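Local coordinates for enoyl-acyl carrier protein reductase (Uncultured bacterium, PDB 6KIA) that probably reduces enoyl-acyl carrier protein with NADH in bacterial fatty acid synthesis, and is associated with triclosan resistance, at residues Trp254-Met267 / Phe358-Leu372. Sequence-based numbering, arbitrary orientation.
Sequences WQTYTSYTQGKAKM and FRNFEAWPMPNTAEL. With NAI (1,4-dihydronicotinamide adenine dinucleotide), chain D.
Trp-364 and Trp-254 meet nearly perpendicularly: the planes stand at 74°, the edge of Trp-254 is turned, somewhat offset, toward the face of the five-membered ring of Trp-364, and CH2 of Trp-254 comes within 3.7 Å of Trp-364 CD1. Phe-361 turns its own edge onto the face of Trp-254, with CD1 3.4 Å from Trp-254 CE2. Its CB also lies over the six-membered ring, a CH-pi contact. With CG anti to the backbone N (chi1 -170°), Trp-364 directs its indole into the 254-267 segment. There NE1 donates to Thr-256 OG1 (2.8 Å), which lies near the indole plane; that hydroxyl donates onward to Tyr-257 O. Tyr-260 is inclined only 22° to Trp-364 but slid aside, the rings barely overlapping; Tyr-260 CD2 touches Trp-364 CZ2. Met-267 sulfur sits at the indole's edge, a Met-aromatic contact. Farther along, Ser-259 OG donates to Met-366 O at 2.8 Å, while Thr-258 CG2 packs 3.8 Å from Leu-372 CD2. Lys-266 NZ donates hydrogen bonds to O2D and O3D of the NADH, whose pocket Tyr-260 also lines, consistent with the cluster lying beside it. The contact joins strand 251-255 and helix 263-278 to the loop entering helix 370-385; helix 196-219 packs against Lys-266, and strand 244-248 against Trp-254.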
# COMPACT_ATOMS: atom_id res chain seq x y z
N TRP A 254 10.80 0.92 15.70
CA TRP A 254 10.64 0.50 14.32
C TRP A 254 10.75 -1.00 14.21
O TRP A 254 11.63 -1.62 14.81
CB TRP A 254 11.68 1.16 13.42
CG TRP A 254 11.52 0.78 11.99
CD1 TRP A 254 10.74 1.41 11.07
CD2 TRP A 254 12.17 -0.30 11.29
NE1 TRP A 254 10.85 0.79 9.85
CE2 TRP A 254 11.71 -0.27 9.96
CE3 TRP A 254 13.07 -1.31 11.67
CZ2 TRP A 254 12.12 -1.19 8.99
CZ3 TRP A 254 13.50 -2.21 10.70
CH2 TRP A 254 13.02 -2.15 9.39
N GLN A 255 9.83 -1.58 13.45
CA GLN A 255 9.92 -2.98 13.11
C GLN A 255 9.28 -3.14 11.74
O GLN A 255 8.87 -2.15 11.12
CB GLN A 255 9.23 -3.84 14.18
CG GLN A 255 7.81 -3.41 14.54
CD GLN A 255 6.79 -3.87 13.50
OE1 GLN A 255 6.49 -5.07 13.38
NE2 GLN A 255 6.27 -2.92 12.72
N THR A 256 9.20 -4.37 11.26
CA THR A 256 8.69 -4.64 9.91
C THR A 256 8.16 -6.06 9.81
O THR A 256 8.57 -6.93 10.57
CB THR A 256 9.78 -4.44 8.84
OG1 THR A 256 9.22 -4.58 7.53
CG2 THR A 256 10.91 -5.49 9.01
N TYR A 257 7.30 -6.30 8.82
CA TYR A 257 7.04 -7.64 8.32
C TYR A 257 8.22 -8.06 7.45
O TYR A 257 8.72 -7.26 6.65
CB TYR A 257 5.75 -7.66 7.48
CG TYR A 257 5.60 -8.92 6.65
CD1 TYR A 257 5.06 -10.07 7.20
CD2 TYR A 257 6.02 -8.95 5.32
CE1 TYR A 257 4.93 -11.24 6.44
CE2 TYR A 257 5.90 -10.10 4.57
CZ TYR A 257 5.35 -11.25 5.13
OH TYR A 257 5.24 -12.38 4.34
N THR A 258 8.66 -9.30 7.60
CA THR A 258 9.72 -9.89 6.76
C THR A 258 9.16 -11.19 6.15
O THR A 258 8.49 -11.97 6.84
CB THR A 258 11.01 -10.18 7.60
OG1 THR A 258 11.51 -8.98 8.19
CG2 THR A 258 12.12 -10.81 6.75
N SER A 259 9.37 -11.43 4.84
CA SER A 259 10.21 -10.59 3.99
C SER A 259 9.33 -9.83 2.99
O SER A 259 8.57 -10.41 2.21
CB SER A 259 11.25 -11.49 3.28
OG SER A 259 11.92 -10.82 2.24
N TYR A 260 9.45 -8.50 3.01
CA TYR A 260 8.59 -7.67 2.18
C TYR A 260 9.16 -7.50 0.78
O TYR A 260 10.05 -6.68 0.55
CB TYR A 260 8.40 -6.32 2.86
CG TYR A 260 7.43 -5.41 2.17
CD1 TYR A 260 6.06 -5.63 2.26
CD2 TYR A 260 7.89 -4.33 1.44
CE1 TYR A 260 5.16 -4.78 1.62
CE2 TYR A 260 7.00 -3.48 0.81
CZ TYR A 260 5.65 -3.71 0.90
OH TYR A 260 4.78 -2.85 0.25
N THR A 261 8.63 -8.28 -0.16
CA THR A 261 9.23 -8.42 -1.48
C THR A 261 9.14 -7.14 -2.30
O THR A 261 9.92 -6.97 -3.24
CB THR A 261 8.57 -9.58 -2.22
OG1 THR A 261 7.17 -9.31 -2.39
CG2 THR A 261 8.73 -10.82 -1.40
N GLN A 262 8.21 -6.26 -1.95
CA GLN A 262 8.01 -4.98 -2.65
C GLN A 262 8.96 -3.91 -2.09
O GLN A 262 8.87 -2.73 -2.46
CB GLN A 262 6.56 -4.53 -2.47
CG GLN A 262 5.55 -5.27 -3.33
CD GLN A 262 5.38 -4.74 -4.74
OE1 GLN A 262 6.04 -3.77 -5.17
NE2 GLN A 262 4.49 -5.39 -5.49
N GLY A 263 9.87 -4.31 -1.20
CA GLY A 263 10.70 -3.37 -0.47
C GLY A 263 11.59 -2.50 -1.33
O GLY A 263 11.68 -1.28 -1.13
N LYS A 264 12.27 -3.12 -2.28
CA LYS A 264 13.09 -2.37 -3.23
C LYS A 264 12.27 -1.32 -4.01
O LYS A 264 12.72 -0.18 -4.21
CB LYS A 264 13.79 -3.33 -4.19
CG LYS A 264 14.88 -4.16 -3.54
CD LYS A 264 16.05 -3.25 -3.16
CE LYS A 264 17.19 -4.02 -2.50
NZ LYS A 264 18.25 -3.07 -2.06
N ALA A 265 11.09 -1.72 -4.47
CA ALA A 265 10.22 -0.80 -5.22
C ALA A 265 9.74 0.33 -4.32
O ALA A 265 9.64 1.48 -4.76
CB ALA A 265 9.04 -1.55 -5.83
N LYS A 266 9.43 0.03 -3.05
CA LYS A 266 8.98 1.10 -2.14
C LYS A 266 10.13 2.10 -1.87
O LYS A 266 9.88 3.28 -1.65
CB LYS A 266 8.45 0.53 -0.82
CG LYS A 266 7.08 -0.20 -0.96
CD LYS A 266 6.00 0.80 -1.43
CE LYS A 266 4.61 0.18 -1.35
NZ LYS A 266 3.51 1.05 -1.87
N MET A 267 11.38 1.62 -1.85
CA MET A 267 12.47 2.59 -1.65
C MET A 267 12.72 3.41 -2.92
O MET A 267 13.11 4.59 -2.86
CB MET A 267 13.74 1.88 -1.17
CG MET A 267 13.60 1.48 0.28
SD MET A 267 15.09 0.69 0.97
CE MET A 267 15.09 -0.85 0.07
N PHE A 358 15.37 -9.02 13.19
CA PHE A 358 14.83 -8.42 11.96
C PHE A 358 14.53 -6.93 12.10
O PHE A 358 14.00 -6.32 11.18
CB PHE A 358 13.56 -9.17 11.52
CG PHE A 358 13.83 -10.55 11.05
CD1 PHE A 358 14.33 -10.78 9.77
CD2 PHE A 358 13.63 -11.63 11.90
CE1 PHE A 358 14.61 -12.07 9.35
CE2 PHE A 358 13.90 -12.93 11.49
CZ PHE A 358 14.39 -13.15 10.21
N ARG A 359 14.91 -6.32 13.23
CA ARG A 359 14.70 -4.88 13.42
C ARG A 359 15.90 -4.09 12.92
O ARG A 359 16.29 -3.07 13.48
CB ARG A 359 14.43 -4.56 14.90
CG ARG A 359 13.13 -5.16 15.39
CD ARG A 359 12.48 -4.41 16.55
NE ARG A 359 13.18 -4.54 17.83
CZ ARG A 359 12.87 -5.47 18.74
NH1 ARG A 359 11.93 -6.37 18.48
NH2 ARG A 359 13.53 -5.52 19.91
N ASN A 360 16.45 -4.58 11.82
CA ASN A 360 17.59 -3.99 11.15
C ASN A 360 17.13 -3.16 9.97
O ASN A 360 16.77 -3.69 8.92
CB ASN A 360 18.54 -5.11 10.71
CG ASN A 360 19.84 -4.59 10.12
OD1 ASN A 360 19.92 -3.48 9.59
ND2 ASN A 360 20.87 -5.43 10.19
N PHE A 361 17.16 -1.85 10.15
CA PHE A 361 16.61 -0.93 9.16
C PHE A 361 17.44 -0.88 7.88
O PHE A 361 16.90 -0.87 6.78
CB PHE A 361 16.50 0.47 9.77
CG PHE A 361 15.79 1.46 8.90
CD1 PHE A 361 14.40 1.55 8.92
CD2 PHE A 361 16.50 2.31 8.06
CE1 PHE A 361 13.73 2.46 8.11
CE2 PHE A 361 15.84 3.23 7.25
CZ PHE A 361 14.46 3.31 7.28
N GLU A 362 18.76 -0.91 8.03
CA GLU A 362 19.62 -0.69 6.88
C GLU A 362 19.57 -1.91 5.97
O GLU A 362 19.70 -1.79 4.76
CB GLU A 362 21.08 -0.44 7.32
CG GLU A 362 21.31 -0.02 8.79
CD GLU A 362 20.39 1.08 9.30
OE1 GLU A 362 20.24 2.12 8.62
OE2 GLU A 362 19.81 0.91 10.40
N ALA A 363 19.29 -3.07 6.56
CA ALA A 363 19.26 -4.32 5.81
C ALA A 363 17.92 -4.59 5.12
O ALA A 363 17.79 -5.57 4.40
CB ALA A 363 19.61 -5.48 6.74
N TRP A 364 16.94 -3.72 5.34
CA TRP A 364 15.57 -3.91 4.86
C TRP A 364 15.44 -3.86 3.34
O TRP A 364 16.04 -3.00 2.70
CB TRP A 364 14.68 -2.83 5.48
CG TRP A 364 13.19 -2.98 5.29
CD1 TRP A 364 12.33 -3.64 6.11
CD2 TRP A 364 12.39 -2.42 4.23
NE1 TRP A 364 11.05 -3.54 5.64
CE2 TRP A 364 11.05 -2.80 4.49
CE3 TRP A 364 12.67 -1.63 3.10
CZ2 TRP A 364 9.99 -2.42 3.67
CZ3 TRP A 364 11.61 -1.26 2.27
CH2 TRP A 364 10.29 -1.65 2.55
N PRO A 365 14.65 -4.78 2.75
CA PRO A 365 13.97 -5.93 3.38
C PRO A 365 14.89 -7.13 3.50
O PRO A 365 15.61 -7.47 2.55
CB PRO A 365 12.83 -6.25 2.40
CG PRO A 365 13.32 -5.77 1.07
CD PRO A 365 14.31 -4.64 1.32
N MET A 366 14.89 -7.76 4.67
CA MET A 366 15.76 -8.92 4.87
C MET A 366 15.16 -10.20 4.28
O MET A 366 13.95 -10.32 4.11
CB MET A 366 16.03 -9.09 6.36
CG MET A 366 16.77 -7.90 6.98
SD MET A 366 16.94 -7.97 8.77
CE MET A 366 18.05 -9.37 8.94
N PRO A 367 16.02 -11.18 3.95
CA PRO A 367 15.50 -12.50 3.58
C PRO A 367 14.81 -13.19 4.77
O PRO A 367 15.20 -12.95 5.92
CB PRO A 367 16.76 -13.28 3.17
CG PRO A 367 17.80 -12.23 2.89
CD PRO A 367 17.48 -11.08 3.79
N ASN A 368 13.79 -14.00 4.52
CA ASN A 368 13.17 -14.70 5.63
C ASN A 368 14.03 -15.93 5.96
O ASN A 368 15.03 -16.20 5.29
CB ASN A 368 11.73 -15.09 5.30
CG ASN A 368 11.64 -16.00 4.10
OD1 ASN A 368 12.61 -16.18 3.37
ND2 ASN A 368 10.47 -16.58 3.89
N THR A 369 13.68 -16.63 7.03
CA THR A 369 14.39 -17.84 7.46
C THR A 369 13.38 -18.85 7.97
O THR A 369 12.23 -18.50 8.26
CB THR A 369 15.39 -17.57 8.60
OG1 THR A 369 14.68 -17.13 9.77
CG2 THR A 369 16.43 -16.54 8.20
N ALA A 370 13.80 -20.10 8.11
CA ALA A 370 12.93 -21.13 8.65
C ALA A 370 12.47 -20.80 10.08
O ALA A 370 11.32 -21.06 10.44
CB ALA A 370 13.65 -22.49 8.61
N GLU A 371 13.38 -20.26 10.90
CA GLU A 371 13.05 -19.88 12.28
C GLU A 371 11.97 -18.79 12.31
O GLU A 371 11.01 -18.82 13.12
CB GLU A 371 14.30 -19.40 13.02
CG GLU A 371 15.39 -20.45 13.22
CD GLU A 371 16.12 -20.81 11.93
OE1 GLU A 371 16.27 -19.94 11.05
OE2 GLU A 371 16.53 -21.99 11.80
N LEU A 372 12.16 -17.82 11.42
CA LEU A 372 11.20 -16.72 11.30
C LEU A 372 9.84 -17.29 10.92
O LEU A 372 8.83 -16.95 11.54
CB LEU A 372 11.64 -15.70 10.25
CG LEU A 372 10.58 -14.62 9.97
CD1 LEU A 372 10.28 -13.79 11.25
CD2 LEU A 372 10.97 -13.76 8.79
PA NAI D . -5.62 -2.49 -2.46
O1A NAI D . -6.95 -1.96 -2.04
O2A NAI D . -5.60 -3.85 -3.13
O5B NAI D . -4.93 -1.38 -3.36
C5B NAI D . -4.04 -1.76 -4.39
C4B NAI D . -3.99 -0.50 -5.32
O4B NAI D . -2.92 -0.83 -6.39
C3B NAI D . -5.10 -0.29 -5.93
O3B NAI D . -5.42 1.16 -6.03
C2B NAI D . -4.87 -0.93 -7.44
O2B NAI D . -5.87 -0.36 -8.37
C1B NAI D . -3.65 -0.63 -7.71
N9A NAI D . -3.02 -1.64 -8.58
C8A NAI D . -2.68 -2.93 -8.43
N7A NAI D . -2.14 -3.35 -9.58
C5A NAI D . -2.14 -2.31 -10.44
C6A NAI D . -1.68 -2.28 -11.75
N6A NAI D . -1.08 -3.26 -12.61
N1A NAI D . -1.78 -1.13 -12.43
C2A NAI D . -2.34 -0.03 -11.84
N3A NAI D . -2.79 -0.06 -10.53
C4A NAI D . -2.69 -1.24 -9.84
O3 NAI D . -4.60 -2.64 -1.16
PN NAI D . -3.85 -1.50 -0.31
O1N NAI D . -4.83 -0.52 0.25
O2N NAI D . -3.10 -2.29 0.75
O5D NAI D . -2.83 -0.77 -1.30
C5D NAI D . -2.86 0.63 -1.49
C4D NAI D . -1.44 1.18 -1.20
O4D NAI D . -1.21 1.07 0.09
C3D NAI D . -0.38 0.32 -1.88
O3D NAI D . 0.56 1.09 -2.56
C2D NAI D . 0.29 -0.36 -0.67
O2D NAI D . 1.62 -0.84 -1.06
C1D NAI D . 0.28 0.56 0.25
N1N NAI D . 0.46 0.05 1.61
C2N NAI D . -0.20 -1.08 2.06
C3N NAI D . 0.06 -1.57 3.34
C7N NAI D . -0.69 -2.79 3.88
O7N NAI D . -0.26 -3.41 4.85
N7N NAI D . -1.89 -3.20 3.24
C4N NAI D . 0.94 -0.94 4.20
C5N NAI D . 1.57 0.23 3.76
C6N NAI D . 1.33 0.71 2.46
O HOH W 1 11.38 -5.89 12.41
O HOH W 2 13.12 -7.14 6.90
O HOH W 3 8.49 -14.79 5.92
O HOH W 4 18.05 -3.77 0.86